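Long-range contacts in Uly1 (Catenovulum maritimum, PDB 7DRQ), which acts as a calcium-binding ulvan lyase of polysaccharide lyase family 24, probably cleaving the algal polysaccharide ulvan by elimination: residues F61-Y65 with N109-I115; I273-R279 with D291-Y297. All coordinates share one frame. Residues are numbered along the deposited sequence.

Contact 1 of 2, residues F61-Y65 with N109-I115; sequences FMTWY and NTIAVAI
Ile111 packs against one face of the Tyr65 ring: its CD1 sits 3.6 Å from the ring centroid and 7° off the normal, a CH-pi contact, and Ile111 CG1 is 3.7 Å from Tyr65 CZ. Ile111 (chi1 m, chi2 t) also brings CD1 to 3.5 Å from Trp64 O. Two extended strands, 61-65 and 111-115, run nearly antiparallel (164°), but their axes come no closer than 6.9 Å and the nearest CA pair, Thr63 with Ile111, is 6.1 Å apart. No backbone-to-backbone hydrogen bond joins them, so this is packing between sheets. Side chains carry both polar links: Thr63 in rotamer p donates from OG1 to Ile111 O (2.6 Å), and Tyr65, with chi1 m, donates from OH to Asn109 O (2.7 Å) in the loop entering the second strand. At the far end, Phe61 (chi1 m) offers a ring face to Ile115 (m, m), whose CD1 is 3.6 Å from the centroid and 9° off the normal. Val113 fills the middle, with CB 3.6 Å from Thr63 CG2. This is the face-to-face packing of adjacent blades in a beta-propeller: strand 59-65 belongs to one four-stranded sheet and 111-115 edges the next, beside strand 122-126, whose Leu124 touches Thr63 and Val113, while Met62 and Trp64 point away and meet strand 3-15.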
loop_
_atom_site.group_PDB
_atom_site.type_symbol
_atom_site.label_atom_id
_atom_site.label_comp_id
_atom_site.label_asym_id
_atom_site.label_seq_id
_atom_site.Cartn_x
_atom_site.Cartn_y
_atom_site.Cartn_z
ATOM N N PHE A 61 -4.568 -10.897 -10.516
ATOM C CA PHE A 61 -5.217 -9.631 -10.818
ATOM C C PHE A 61 -4.222 -8.495 -10.622
ATOM O O PHE A 61 -3.572 -8.414 -9.575
ATOM C CB PHE A 61 -6.438 -9.430 -9.919
ATOM C CG PHE A 61 -7.554 -10.403 -10.195
ATOM C CD1 PHE A 61 -7.564 -11.654 -9.596
ATOM C CD2 PHE A 61 -8.589 -10.065 -11.056
ATOM C CE1 PHE A 61 -8.585 -12.547 -9.846
ATOM C CE2 PHE A 61 -9.620 -10.956 -11.306
ATOM C CZ PHE A 61 -9.615 -12.199 -10.703
HETATM N N MSE A 62 -4.079 -7.643 -11.640
HETATM C CA MSE A 62 -3.133 -6.530 -11.588
HETATM C C MSE A 62 -3.771 -5.245 -12.090
HETATM O O MSE A 62 -4.420 -5.237 -13.134
HETATM C CB MSE A 62 -1.887 -6.853 -12.412
HETATM C CG MSE A 62 -1.114 -8.032 -11.873
HETATM SE SE MSE A 62 0.253 -8.574 -13.188
HETATM C CE MSE A 62 -0.800 -9.747 -14.322
ATOM N N THR A 63 -3.581 -4.158 -11.347
ATOM C CA THR A 63 -4.114 -2.860 -11.728
ATOM C C THR A 63 -2.993 -1.960 -12.230
ATOM O O THR A 63 -1.820 -2.152 -11.910
ATOM C CB THR A 63 -4.821 -2.174 -10.559
ATOM O OG1 THR A 63 -3.863 -1.845 -9.548
ATOM C CG2 THR A 63 -5.908 -3.082 -9.965
ATOM N N TRP A 64 -3.383 -0.953 -13.004
ATOM C CA TRP A 64 -2.466 0.033 -13.555
ATOM C C TRP A 64 -3.289 1.124 -14.220
ATOM O O TRP A 64 -4.417 0.881 -14.656
ATOM C CB TRP A 64 -1.484 -0.601 -14.561
ATOM C CG TRP A 64 -2.114 -1.491 -15.628
ATOM C CD1 TRP A 64 -2.664 -2.734 -15.447
ATOM C CD2 TRP A 64 -2.209 -1.220 -17.031
ATOM N NE1 TRP A 64 -3.101 -3.243 -16.651
ATOM C CE2 TRP A 64 -2.842 -2.333 -17.636
ATOM C CE3 TRP A 64 -1.831 -0.142 -17.839
ATOM C CZ2 TRP A 64 -3.109 -2.389 -18.996
ATOM C CZ3 TRP A 64 -2.090 -0.207 -19.195
ATOM C CH2 TRP A 64 -2.717 -1.321 -19.764
ATOM N N TYR A 65 -2.727 2.325 -14.267
ATOM C CA TYR A 65 -3.210 3.368 -15.164
ATOM C C TYR A 65 -2.522 3.219 -16.513
ATOM O O TYR A 65 -1.332 2.897 -16.573
ATOM C CB TYR A 65 -2.901 4.756 -14.605
ATOM C CG TYR A 65 -3.661 5.127 -13.366
ATOM C CD1 TYR A 65 -4.979 5.576 -13.442
ATOM C CD2 TYR A 65 -3.055 5.052 -12.113
ATOM C CE1 TYR A 65 -5.673 5.925 -12.303
ATOM C CE2 TYR A 65 -3.747 5.398 -10.973
ATOM C CZ TYR A 65 -5.046 5.839 -11.075
ATOM O OH TYR A 65 -5.706 6.182 -9.926
ATOM N N ASN A 109 -2.236 8.099 -5.491
ATOM C CA ASN A 109 -3.566 7.778 -6.000
ATOM C C ASN A 109 -3.590 6.439 -6.717
ATOM O O ASN A 109 -4.022 6.332 -7.863
ATOM C CB ASN A 109 -4.041 8.895 -6.921
ATOM C CG ASN A 109 -4.393 10.154 -6.165
ATOM O OD1 ASN A 109 -3.874 10.401 -5.076
ATOM N ND2 ASN A 109 -5.263 10.974 -6.755
ATOM N N THR A 110 -3.134 5.405 -6.028
ATOM C CA THR A 110 -3.013 4.076 -6.609
ATOM C C THR A 110 -4.384 3.423 -6.807
ATOM O O THR A 110 -5.419 3.902 -6.338
ATOM C CB THR A 110 -2.135 3.204 -5.716
ATOM O OG1 THR A 110 -2.701 3.183 -4.388
ATOM C CG2 THR A 110 -0.738 3.756 -5.669
ATOM N N ILE A 111 -4.369 2.297 -7.518
ATOM C CA ILE A 111 -5.542 1.452 -7.717
ATOM C C ILE A 111 -5.323 0.168 -6.935
ATOM O O ILE A 111 -4.505 -0.674 -7.330
ATOM C CB ILE A 111 -5.778 1.133 -9.196
ATOM C CG1 ILE A 111 -5.725 2.397 -10.066
ATOM C CG2 ILE A 111 -7.103 0.366 -9.355
ATOM C CD1 ILE A 111 -5.274 2.086 -11.516
ATOM N N ALA A 112 -6.076 -0.010 -5.853
ATOM C CA ALA A 112 -6.008 -1.230 -5.064
ATOM C C ALA A 112 -7.060 -2.216 -5.552
ATOM O O ALA A 112 -8.158 -1.820 -5.952
ATOM C CB ALA A 112 -6.228 -0.940 -3.580
ATOM N N VAL A 113 -6.712 -3.504 -5.533
ATOM C CA VAL A 113 -7.617 -4.553 -5.985
ATOM C C VAL A 113 -7.684 -5.642 -4.920
ATOM O O VAL A 113 -6.695 -5.938 -4.243
ATOM C CB VAL A 113 -7.189 -5.144 -7.354
ATOM C CG1 VAL A 113 -5.773 -5.763 -7.270
ATOM C CG2 VAL A 113 -8.214 -6.158 -7.863
ATOM N N ALA A 114 -8.869 -6.234 -4.769
ATOM C CA ALA A 114 -9.033 -7.424 -3.946
ATOM C C ALA A 114 -10.117 -8.319 -4.532
ATOM O O ALA A 114 -11.050 -7.846 -5.190
ATOM C CB ALA A 114 -9.411 -7.079 -2.498
ATOM N N ILE A 115 -9.988 -9.616 -4.264
ATOM C CA ILE A 115 -11.024 -10.614 -4.536
ATOM C C ILE A 115 -11.565 -11.111 -3.199
ATOM O O ILE A 115 -10.787 -11.394 -2.284
ATOM C CB ILE A 115 -10.457 -11.786 -5.360
ATOM C CG1 ILE A 115 -9.686 -11.285 -6.586
ATOM C CG2 ILE A 115 -11.573 -12.750 -5.756
ATOM C CD1 ILE A 115 -10.521 -10.506 -7.552
#

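Contact 2 of 2, residues I273-R279 with D291-Y297; sequences IRIGFQR and DGMFYAY
Main-chain hydrogen bonds join the extended strands 273-279 and 291-297, antiparallel at 162° with axes approaching to 4.6 Å. Ile275 N to Ala296 O is 2.9 Å and Ala296 N to Ile275 O 3.0 Å; Phe277 N to Phe294 O is 2.9 Å and Phe294 N to Phe277 O 2.7 Å. Arg274-Tyr297 and Gly276-Tyr295 are non-hydrogen-bonded pairs. The register then slips by one residue, a beta bulge with Gly292 at positive phi (73°). Beyond it, Arg279 N to Asp291 O is 3.0 Å. Asp291 N to Arg279 O is 2.6 Å.

Polar side chains reinforce both ends. Arg279 (chi1 t, chi2 t, chi3 p) makes a salt bridge to Asp291 (chi1 p), Arg279 NH2 to Asp291 OD1 2.9 Å. Gln278 NE2 donates to Gly292 O (2.9 Å) at the bulge, and Arg274 NH1 donates to Tyr295 OH (2.9 Å) while its NE bonds Ala269 O.

Apolar contact centres on Phe277 (chi1 p) and Phe294 (chi1 m). Phe294 CB lies 3.5 Å from the Phe277 ring centroid; the rings are near parallel (16°) but slid apart.

Strands 272-280 and 290-298 form a beta hairpin within one propeller blade; the connection between them carries Leu283, Asp285 and Phe287, which bind a calcium ion.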
loop_
_atom_site.group_PDB
_atom_site.type_symbol
_atom_site.label_atom_id
_atom_site.label_comp_id
_atom_site.label_asym_id
_atom_site.label_seq_id
_atom_site.Cartn_x
_atom_site.Cartn_y
_atom_site.Cartn_z
ATOM N N ILE A 273 -4.924 -10.430 12.413
ATOM C CA ILE A 273 -4.875 -9.053 11.947
ATOM C C ILE A 273 -3.964 -8.267 12.880
ATOM O O ILE A 273 -4.145 -8.301 14.099
ATOM C CB ILE A 273 -6.289 -8.459 11.911
ATOM C CG1 ILE A 273 -7.103 -9.133 10.810
ATOM C CG2 ILE A 273 -6.240 -6.974 11.703
ATOM C CD1 ILE A 273 -8.602 -8.887 10.932
ATOM N N ARG A 274 -2.954 -7.592 12.320
ATOM C CA ARG A 274 -1.996 -6.835 13.127
ATOM C C ARG A 274 -1.647 -5.525 12.429
ATOM O O ARG A 274 -2.023 -5.283 11.280
ATOM C CB ARG A 274 -0.708 -7.638 13.402
ATOM C CG ARG A 274 -0.874 -9.153 13.426
ATOM C CD ARG A 274 0.428 -9.889 13.772
ATOM N NE ARG A 274 0.201 -11.335 13.811
ATOM C CZ ARG A 274 0.445 -12.114 14.866
ATOM N NH1 ARG A 274 0.965 -11.601 15.981
ATOM N NH2 ARG A 274 0.175 -13.416 14.799
ATOM N N ILE A 275 -0.924 -4.659 13.140
ATOM C CA ILE A 275 -0.476 -3.389 12.579
ATOM C C ILE A 275 0.923 -3.071 13.095
ATOM O O ILE A 275 1.264 -3.370 14.245
ATOM C CB ILE A 275 -1.467 -2.252 12.922
ATOM C CG1 ILE A 275 -1.179 -0.996 12.087
ATOM C CG2 ILE A 275 -1.441 -1.972 14.425
ATOM C CD1 ILE A 275 -2.232 0.118 12.261
ATOM N N GLY A 276 1.745 -2.504 12.226
ATOM C CA GLY A 276 2.999 -1.896 12.641
ATOM C C GLY A 276 3.033 -0.489 12.092
ATOM O O GLY A 276 2.536 -0.232 10.996
ATOM N N PHE A 277 3.584 0.435 12.876
ATOM C CA PHE A 277 3.538 1.816 12.416
ATOM C C PHE A 277 4.579 2.654 13.140
ATOM O O PHE A 277 5.152 2.244 14.152
ATOM C CB PHE A 277 2.129 2.425 12.599
ATOM C CG PHE A 277 1.674 2.527 14.028
ATOM C CD1 PHE A 277 0.992 1.476 14.627
ATOM C CD2 PHE A 277 1.884 3.697 14.763
ATOM C CE1 PHE A 277 0.552 1.568 15.942
ATOM C CE2 PHE A 277 1.438 3.801 16.090
ATOM C CZ PHE A 277 0.767 2.736 16.672
ATOM N N GLN A 278 4.831 3.832 12.575
ATOM C CA GLN A 278 5.545 4.908 13.242
ATOM C C GLN A 278 4.612 6.107 13.371
ATOM O O GLN A 278 3.568 6.181 12.725
ATOM C CB GLN A 278 6.837 5.270 12.478
ATOM C CG GLN A 278 7.694 4.023 12.244
ATOM C CD GLN A 278 9.087 4.322 11.710
ATOM O OE1 GLN A 278 9.278 4.534 10.508
ATOM N NE2 GLN A 278 10.071 4.331 12.603
ATOM N N ARG A 279 4.989 7.048 14.223
ATOM C CA ARG A 279 4.111 8.144 14.606
ATOM C C ARG A 279 4.709 9.460 14.121
ATOM O O ARG A 279 5.927 9.636 14.139
ATOM C CB ARG A 279 3.920 8.164 16.133
ATOM C CG ARG A 279 3.422 9.502 16.687
ATOM C CD ARG A 279 3.270 9.472 18.217
ATOM N NE ARG A 279 4.557 9.304 18.887
ATOM C CZ ARG A 279 4.694 8.901 20.152
ATOM N NH1 ARG A 279 3.615 8.651 20.877
ATOM N NH2 ARG A 279 5.905 8.798 20.699
ATOM N N ASP A 291 8.545 9.541 14.473
ATOM C CA ASP A 291 9.282 9.089 15.646
ATOM C C ASP A 291 8.709 7.748 16.079
ATOM O O ASP A 291 7.582 7.388 15.733
ATOM C CB ASP A 291 9.203 10.111 16.811
ATOM C CG ASP A 291 7.827 10.143 17.476
ATOM O OD1 ASP A 291 7.619 9.374 18.436
ATOM O OD2 ASP A 291 6.958 10.939 17.041
ATOM N N GLY A 292 9.503 7.008 16.843
ATOM C CA GLY A 292 9.039 5.785 17.453
ATOM C C GLY A 292 8.859 4.635 16.483
ATOM O O GLY A 292 9.010 4.797 15.263
HETATM N N MSE A 293 8.553 3.469 17.021
HETATM C CA MSE A 293 8.206 2.297 16.227
HETATM C C MSE A 293 7.212 1.493 17.059
HETATM O O MSE A 293 7.438 1.242 18.246
HETATM C CB MSE A 293 9.453 1.488 15.874
HETATM C CG MSE A 293 9.190 0.318 14.968
HETATM SE SE MSE A 293 10.919 -0.498 14.463
HETATM C CE MSE A 293 11.644 0.887 13.325
ATOM N N PHE A 294 6.108 1.086 16.445
ATOM C CA PHE A 294 4.971 0.582 17.208
ATOM C C PHE A 294 4.385 -0.651 16.533
ATOM O O PHE A 294 4.481 -0.822 15.317
ATOM C CB PHE A 294 3.902 1.672 17.355
ATOM C CG PHE A 294 4.432 2.970 17.902
ATOM C CD1 PHE A 294 4.474 3.200 19.267
ATOM C CD2 PHE A 294 4.927 3.954 17.043
ATOM C CE1 PHE A 294 4.986 4.402 19.776
ATOM C CE2 PHE A 294 5.437 5.138 17.539
ATOM C CZ PHE A 294 5.457 5.368 18.912
ATOM N N TYR A 295 3.730 -1.495 17.340
ATOM C CA TYR A 295 3.175 -2.745 16.834
ATOM C C TYR A 295 2.075 -3.212 17.772
ATOM O O TYR A 295 2.209 -3.103 18.996
ATOM C CB TYR A 295 4.265 -3.819 16.716
ATOM C CG TYR A 295 3.786 -5.260 16.622
ATOM C CD1 TYR A 295 3.324 -5.782 15.419
ATOM C CD2 TYR A 295 3.878 -6.113 17.715
ATOM C CE1 TYR A 295 2.930 -7.109 15.314
ATOM C CE2 TYR A 295 3.464 -7.434 17.637
ATOM C CZ TYR A 295 2.991 -7.926 16.433
ATOM O OH TYR A 295 2.614 -9.241 16.341
ATOM N N ALA A 296 0.997 -3.732 17.197
ATOM C CA ALA A 296 -0.056 -4.347 17.990
ATOM C C ALA A 296 -0.712 -5.429 17.149
ATOM O O ALA A 296 -0.637 -5.404 15.918
ATOM C CB ALA A 296 -1.095 -3.319 18.457
ATOM N N TYR A 297 -1.377 -6.372 17.817
ATOM C CA TYR A 297 -2.067 -7.432 17.096
ATOM C C TYR A 297 -3.386 -7.722 17.793
ATOM O O TYR A 297 -3.559 -7.438 18.980
ATOM C CB TYR A 297 -1.213 -8.708 16.989
ATOM C CG TYR A 297 -0.948 -9.376 18.322
ATOM C CD1 TYR A 297 -1.825 -10.327 18.833
ATOM C CD2 TYR A 297 0.176 -9.052 19.065
ATOM C CE1 TYR A 297 -1.590 -10.934 20.048
ATOM C CE2 TYR A 297 0.416 -9.653 20.294
ATOM C CZ TYR A 297 -0.466 -10.592 20.774
ATOM O OH TYR A 297 -0.228 -11.193 21.990
#

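How the contacts relate
Contact 1 closes before contact 2 opens along the chain, and their centres lie 25 Å apart, with nearest atoms about 14 Å apart, so they do not touch and share no strand or sheet. Both belong to the BNR repeat-containing part of the chain, of the beta-propeller clan. They illustrate two levels of a propeller: contact 1 joins the sheet of strands 53-56 to 86-91 with the following sheet, 111-115 to 150-152, whereas contact 2 lies inside a single sheet that includes strands 261-269, 272-280 and 290-298. The sheet of strands 201-208 to 239-245 comes between them in sequence. Backbone pairing thus builds a blade, while side-chain packing sets adjacent blades together around the ring.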